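Local coordinates for protein twin-arginine translocation pathway signal (Rhodoferax ferrireducens, PDB 5IM2) that probably serves as the solute-binding protein of a TRAP transporter, capturing small carboxylates such as the benzoate that copurified with it, at residues P116-F129 with C145-D159. Sequence-based numbering, arbitrary orientation.
Sequences PGYTAGRFPRIEVF and CWEYMQTMALDEFKD. With BEZ (benzoic acid), chain B.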
loop_
_atom_site.group_PDB
_atom_site.type_symbol
_atom_site.label_atom_id
_atom_site.label_comp_id
_atom_site.label_asym_id
_atom_site.label_seq_id
_atom_site.Cartn_x
_atom_site.Cartn_y
_atom_site.Cartn_z
ATOM N N PRO A 116 -2.853 6.550 0.578
ATOM C CA PRO A 116 -3.080 7.913 0.063
ATOM C C PRO A 116 -3.884 7.955 -1.231
ATOM O O PRO A 116 -4.791 8.780 -1.329
ATOM C CB PRO A 116 -1.652 8.455 -0.114
ATOM C CG PRO A 116 -0.853 7.683 0.938
ATOM C CD PRO A 116 -1.436 6.311 0.903
ATOM N N GLY A 117 -3.601 7.060 -2.190
ATOM C CA GLY A 117 -4.259 7.056 -3.492
ATOM C C GLY A 117 -5.710 6.620 -3.462
ATOM O O GLY A 117 -6.377 6.679 -4.493
ATOM N N TYR A 118 -6.224 6.170 -2.314
ATOM C CA TYR A 118 -7.679 6.046 -2.192
ATOM C C TYR A 118 -8.392 7.390 -2.372
ATOM O O TYR A 118 -9.593 7.403 -2.649
ATOM C CB TYR A 118 -8.051 5.478 -0.820
ATOM C CG TYR A 118 -7.899 3.974 -0.622
ATOM C CD1 TYR A 118 -7.469 3.118 -1.641
ATOM C CD2 TYR A 118 -8.154 3.408 0.637
ATOM C CE1 TYR A 118 -7.344 1.732 -1.424
ATOM C CE2 TYR A 118 -8.051 2.062 0.854
ATOM C CZ TYR A 118 -7.655 1.206 -0.168
ATOM O OH TYR A 118 -7.580 -0.147 0.114
ATOM N N THR A 119 -7.683 8.507 -2.229
ATOM C CA THR A 119 -8.217 9.853 -2.456
ATOM C C THR A 119 -7.541 10.403 -3.713
ATOM O O THR A 119 -6.410 10.886 -3.651
ATOM C CB THR A 119 -7.958 10.744 -1.243
ATOM O OG1 THR A 119 -8.128 9.987 -0.040
ATOM C CG2 THR A 119 -8.909 11.914 -1.225
ATOM N N ALA A 120 -8.245 10.332 -4.842
ATOM C CA ALA A 120 -7.755 10.659 -6.183
ATOM C C ALA A 120 -6.961 11.965 -6.264
ATOM O O ALA A 120 -7.448 13.028 -5.881
ATOM C CB ALA A 120 -8.963 10.738 -7.120
ATOM N N GLY A 121 -5.737 11.883 -6.791
ATOM C CA GLY A 121 -4.907 13.054 -7.045
ATOM C C GLY A 121 -4.631 13.999 -5.881
ATOM O O GLY A 121 -4.117 15.098 -6.093
ATOM N N ARG A 122 -4.933 13.587 -4.646
ATOM C CA ARG A 122 -4.624 14.400 -3.468
ATOM C C ARG A 122 -3.137 14.357 -3.110
ATOM O O ARG A 122 -2.583 15.353 -2.633
ATOM C CB ARG A 122 -5.435 13.909 -2.273
ATOM C CG ARG A 122 -5.117 14.529 -0.935
ATOM C CD ARG A 122 -5.942 15.766 -0.642
ATOM N NE ARG A 122 -5.905 16.069 0.790
ATOM C CZ ARG A 122 -6.774 15.613 1.699
ATOM N NH1 ARG A 122 -7.799 14.827 1.357
ATOM N NH2 ARG A 122 -6.628 15.963 2.972
ATOM N N PHE A 123 -2.482 13.217 -3.310
ATOM C CA PHE A 123 -1.090 13.013 -2.896
ATOM C C PHE A 123 -0.273 12.580 -4.111
ATOM O O PHE A 123 0.143 11.428 -4.232
ATOM C CB PHE A 123 -0.990 11.998 -1.758
ATOM C CG PHE A 123 -1.857 12.307 -0.605
ATOM C CD1 PHE A 123 -1.537 13.353 0.266
ATOM C CD2 PHE A 123 -3.032 11.590 -0.380
ATOM C CE1 PHE A 123 -2.352 13.665 1.351
ATOM C CE2 PHE A 123 -3.838 11.891 0.698
ATOM C CZ PHE A 123 -3.494 12.928 1.580
ATOM N N PRO A 124 -0.031 13.501 -5.050
ATOM C CA PRO A 124 0.571 13.092 -6.321
ATOM C C PRO A 124 2.012 12.650 -6.215
ATOM O O PRO A 124 2.417 11.765 -6.973
ATOM C CB PRO A 124 0.438 14.348 -7.185
ATOM C CG PRO A 124 0.354 15.480 -6.226
ATOM C CD PRO A 124 -0.399 14.924 -5.043
ATOM N N ARG A 125 2.823 13.229 -5.331
ATOM C CA ARG A 125 4.252 12.918 -5.414
ATOM C C ARG A 125 4.615 11.547 -4.832
ATOM O O ARG A 125 5.578 10.912 -5.293
ATOM C CB ARG A 125 5.055 14.015 -4.721
ATOM C CG ARG A 125 5.090 15.300 -5.480
ATOM C CD ARG A 125 5.604 16.430 -4.642
ATOM N NE ARG A 125 4.571 16.912 -3.752
ATOM C CZ ARG A 125 4.667 18.017 -3.018
ATOM N NH1 ARG A 125 5.776 18.751 -3.032
ATOM N NH2 ARG A 125 3.652 18.377 -2.252
ATOM N N ILE A 126 3.873 11.056 -3.830
ATOM C CA ILE A 126 4.204 9.759 -3.262
ATOM C C ILE A 126 3.925 8.632 -4.252
ATOM O O ILE A 126 4.428 7.507 -4.098
ATOM C CB ILE A 126 3.445 9.540 -1.941
ATOM C CG1 ILE A 126 4.050 8.354 -1.208
ATOM C CG2 ILE A 126 1.968 9.332 -2.162
ATOM C CD1 ILE A 126 3.338 8.017 0.116
ATOM N N GLU A 127 3.134 8.925 -5.291
ATOM C CA GLU A 127 2.748 7.939 -6.292
ATOM C C GLU A 127 3.917 7.386 -7.100
ATOM O O GLU A 127 3.733 6.401 -7.814
ATOM C CB GLU A 127 1.767 8.538 -7.304
ATOM C CG GLU A 127 0.405 8.927 -6.843
ATOM C CD GLU A 127 -0.398 9.573 -7.996
ATOM O OE1 GLU A 127 0.210 10.134 -8.967
ATOM O OE2 GLU A 127 -1.636 9.529 -7.937
ATOM N N VAL A 128 5.102 7.995 -7.020
ATOM C CA VAL A 128 6.255 7.506 -7.760
ATOM C C VAL A 128 6.519 6.038 -7.408
ATOM O O VAL A 128 7.025 5.262 -8.231
ATOM C CB VAL A 128 7.466 8.422 -7.473
ATOM C CG1 VAL A 128 7.955 8.279 -6.038
ATOM C CG2 VAL A 128 8.568 8.177 -8.491
ATOM N N PHE A 129 6.191 5.637 -6.186
ATOM C CA PHE A 129 6.487 4.274 -5.731
ATOM C C PHE A 129 5.503 3.245 -6.241
ATOM O O PHE A 129 5.768 2.033 -6.127
ATOM C CB PHE A 129 6.542 4.250 -4.201
ATOM C CG PHE A 129 7.739 4.959 -3.678
ATOM C CD1 PHE A 129 8.989 4.361 -3.724
ATOM C CD2 PHE A 129 7.658 6.286 -3.256
ATOM C CE1 PHE A 129 10.100 5.043 -3.323
ATOM C CE2 PHE A 129 8.775 6.974 -2.846
ATOM C CZ PHE A 129 9.996 6.368 -2.891
ATOM N N CYS A 145 10.659 5.300 0.687
ATOM C CA CYS A 145 9.477 6.157 0.701
ATOM C C CYS A 145 9.556 7.173 1.830
ATOM O O CYS A 145 9.285 8.365 1.629
ATOM C CB CYS A 145 8.219 5.293 0.829
ATOM S SG CYS A 145 6.675 6.180 0.553
ATOM N N TRP A 146 9.933 6.724 3.028
ATOM C CA TRP A 146 10.075 7.652 4.150
ATOM C C TRP A 146 11.039 8.792 3.807
ATOM O O TRP A 146 10.698 9.985 3.931
ATOM C CB TRP A 146 10.553 6.927 5.415
ATOM C CG TRP A 146 10.814 7.947 6.482
ATOM C CD1 TRP A 146 12.021 8.546 6.796
ATOM C CD2 TRP A 146 9.844 8.548 7.342
ATOM N NE1 TRP A 146 11.849 9.456 7.809
ATOM C CE2 TRP A 146 10.521 9.489 8.155
ATOM C CE3 TRP A 146 8.472 8.369 7.528
ATOM C CZ2 TRP A 146 9.869 10.248 9.098
ATOM C CZ3 TRP A 146 7.829 9.131 8.482
ATOM C CH2 TRP A 146 8.525 10.044 9.259
ATOM N N GLU A 147 12.243 8.433 3.360
ATOM C CA GLU A 147 13.274 9.429 3.083
ATOM C C GLU A 147 12.876 10.348 1.935
ATOM O O GLU A 147 13.079 11.566 2.006
ATOM C CB GLU A 147 14.609 8.750 2.784
ATOM C CG GLU A 147 15.706 9.766 2.525
ATOM C CD GLU A 147 17.121 9.188 2.453
ATOM O OE1 GLU A 147 17.338 7.993 2.732
ATOM O OE2 GLU A 147 18.031 9.963 2.110
ATOM N N TYR A 148 12.264 9.790 0.895
ATOM C CA TYR A 148 11.743 10.600 -0.212
ATOM C C TYR A 148 10.763 11.672 0.269
ATOM O O TYR A 148 10.863 12.848 -0.102
ATOM C CB TYR A 148 11.074 9.668 -1.225
ATOM C CG TYR A 148 10.367 10.294 -2.415
ATOM C CD1 TYR A 148 9.033 10.649 -2.316
ATOM C CD2 TYR A 148 10.998 10.456 -3.626
ATOM C CE1 TYR A 148 8.328 11.194 -3.399
ATOM C CE2 TYR A 148 10.304 10.995 -4.735
ATOM C CZ TYR A 148 8.955 11.337 -4.601
ATOM O OH TYR A 148 8.214 11.840 -5.650
ATOM N N MET A 149 9.765 11.291 1.058
ATOM C CA MET A 149 8.775 12.292 1.433
ATOM C C MET A 149 9.395 13.335 2.350
ATOM O O MET A 149 9.098 14.532 2.241
ATOM C CB MET A 149 7.563 11.629 2.084
ATOM C CG MET A 149 6.813 10.720 1.127
ATOM S SD MET A 149 6.245 11.496 -0.441
ATOM C CE MET A 149 5.086 12.728 0.138
ATOM N N GLN A 150 10.296 12.898 3.230
ATOM C CA GLN A 150 10.891 13.795 4.206
ATOM C C GLN A 150 11.759 14.839 3.537
ATOM O O GLN A 150 11.818 15.983 3.990
ATOM C CB GLN A 150 11.732 12.996 5.198
ATOM C CG GLN A 150 10.955 12.449 6.345
ATOM C CD GLN A 150 10.571 13.520 7.333
ATOM O OE1 GLN A 150 9.439 14.010 7.328
ATOM N NE2 GLN A 150 11.513 13.891 8.194
ATOM N N THR A 151 12.467 14.457 2.481
ATOM C CA THR A 151 13.473 15.336 1.898
ATOM C C THR A 151 12.965 16.054 0.662
ATOM O O THR A 151 13.341 17.202 0.430
ATOM C CB THR A 151 14.745 14.550 1.557
ATOM O OG1 THR A 151 14.460 13.540 0.583
ATOM C CG2 THR A 151 15.294 13.886 2.798
ATOM N N MET A 152 12.058 15.430 -0.084
ATOM C CA MET A 152 11.623 15.917 -1.386
ATOM C C MET A 152 10.230 16.524 -1.404
ATOM O O MET A 152 9.942 17.340 -2.276
ATOM C CB MET A 152 11.600 14.768 -2.405
ATOM C CG MET A 152 12.901 13.935 -2.518
ATOM S SD MET A 152 14.318 14.995 -2.904
ATOM C CE MET A 152 13.923 15.366 -4.615
ATOM N N ALA A 153 9.350 16.111 -0.502
ATOM C CA ALA A 153 7.926 16.398 -0.614
ATOM C C ALA A 153 7.331 16.521 0.785
ATOM O O ALA A 153 6.275 15.959 1.091
ATOM C CB ALA A 153 7.207 15.320 -1.423
ATOM N N LEU A 154 7.989 17.311 1.638
ATOM C CA LEU A 154 7.543 17.441 3.018
ATOM C C LEU A 154 6.193 18.136 3.108
ATOM O O LEU A 154 5.441 17.894 4.056
ATOM C CB LEU A 154 8.605 18.179 3.824
ATOM C CG LEU A 154 8.391 18.293 5.329
ATOM C CD1 LEU A 154 8.386 16.928 6.020
ATOM C CD2 LEU A 154 9.469 19.196 5.884
ATOM N N ASP A 155 5.847 18.969 2.127
ATOM C CA ASP A 155 4.578 19.688 2.206
ATOM C C ASP A 155 3.381 18.838 1.794
ATOM O O ASP A 155 2.247 19.261 2.017
ATOM C CB ASP A 155 4.621 20.923 1.325
ATOM C CG ASP A 155 4.904 20.578 -0.103
ATOM O OD1 ASP A 155 6.086 20.299 -0.415
ATOM O OD2 ASP A 155 3.948 20.555 -0.902
ATOM N N GLU A 156 3.594 17.652 1.210
ATOM C CA GLU A 156 2.475 16.859 0.698
ATOM C C GLU A 156 1.567 16.365 1.811
ATOM O O GLU A 156 0.351 16.222 1.597
ATOM C CB GLU A 156 2.990 15.663 -0.128
ATOM C CG GLU A 156 1.922 14.687 -0.642
ATOM C CD GLU A 156 2.253 14.129 -2.029
ATOM O OE1 GLU A 156 2.492 12.888 -2.158
ATOM O OE2 GLU A 156 2.294 14.937 -2.986
ATOM N N PHE A 157 2.129 16.090 2.984
ATOM C CA PHE A 157 1.363 15.618 4.125
ATOM C C PHE A 157 1.441 16.595 5.293
ATOM O O PHE A 157 1.313 16.186 6.449
ATOM C CB PHE A 157 1.859 14.253 4.589
ATOM C CG PHE A 157 1.588 13.103 3.623
ATOM C CD1 PHE A 157 0.301 12.599 3.444
ATOM C CD2 PHE A 157 2.633 12.491 2.946
ATOM C CE1 PHE A 157 0.070 11.536 2.597
ATOM C CE2 PHE A 157 2.390 11.419 2.079
ATOM C CZ PHE A 157 1.113 10.945 1.917
ATOM N N LYS A 158 1.671 17.875 5.018
ATOM C CA LYS A 158 1.989 18.815 6.092
ATOM C C LYS A 158 0.801 19.096 6.996
ATOM O O LYS A 158 0.986 19.711 8.059
ATOM C CB LYS A 158 2.515 20.131 5.521
ATOM C CG LYS A 158 1.511 20.897 4.673
ATOM C CD LYS A 158 2.101 22.222 4.204
ATOM C CE LYS A 158 1.039 23.117 3.600
ATOM N NZ LYS A 158 1.293 23.396 2.161
ATOM N N ASP A 159 -0.394 18.627 6.629
ATOM C CA ASP A 159 -1.567 18.857 7.450
ATOM C C ASP A 159 -1.769 17.758 8.488
ATOM O O ASP A 159 -2.710 17.850 9.288
ATOM C CB ASP A 159 -2.822 19.045 6.576
ATOM C CG ASP A 159 -2.981 17.990 5.496
ATOM O OD1 ASP A 159 -2.056 17.186 5.291
ATOM O OD2 ASP A 159 -4.047 17.994 4.829
HETATM C C BEZ B . -5.269 -2.695 -1.509
HETATM O O1 BEZ B . -4.879 -3.142 -2.626
HETATM O O2 BEZ B . -6.202 -1.859 -1.474
HETATM C C1 BEZ B . -4.639 -3.190 -0.242
HETATM C C2 BEZ B . -5.061 -2.682 0.984
HETATM C C3 BEZ B . -4.482 -3.182 2.152
HETATM C C4 BEZ B . -3.492 -4.146 2.075
HETATM C C5 BEZ B . -3.059 -4.628 0.855
HETATM C C6 BEZ B . -3.642 -4.142 -0.321
HETATM O O HOH W 1 8.319 18.354 -4.088
HETATM O O HOH W 2 1.020 17.357 -2.826
#
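With its CG set anti to the backbone N (chi1 176°) and a bend at chi2, E156 carries its carboxylate into the turn at R125 and I126, while R125, bent at chi3 (-78°), swings its guanidinium back over A153 to D155 and E156. The result is a salt-bridge network in a TRAP-type (DctP) solute-binding fold, tying the loop after strand 111-114 to the residues just past the C-terminal end of helix 138-152. E156 takes two backbone amides on syn lone pairs: R125 N gives to OE2 at 2.9 Å and I126 N to OE1 at 2.8 Å. R125 NE also reaches E156 OE2, from above the carboxylate plane, and a water bridges R125 NH2 to the same oxygen. At the far end R125 grips D155 with two nitrogens, NH2 to OD2 at 2.6 Å and nearly straight (174°), NH1 to OD1 at 3.1 Å. A leucine in place of R125 would probably leave the D155 carboxylate without its mate and E156 OE2 without its NE donor.

Next to this network, F123 and F157 form an offset stack, centroids 4.7 Å apart, with R122 CG on the opposite face of F123; R122 itself pairs chiefly with D102. I126 wedges between C145 SG, M149 SD and the edge of F157, and also touches L165 of strand 161-167. On the helix itself, F129 points its edge at the face of Y148, and C145 CB lies over the F129 ring. The same loop begins at the pocket, where Y118 OH donates to benzoate O2. Y148 OH donates to R125 O at 2.8 Å, from above the carbonyl plane.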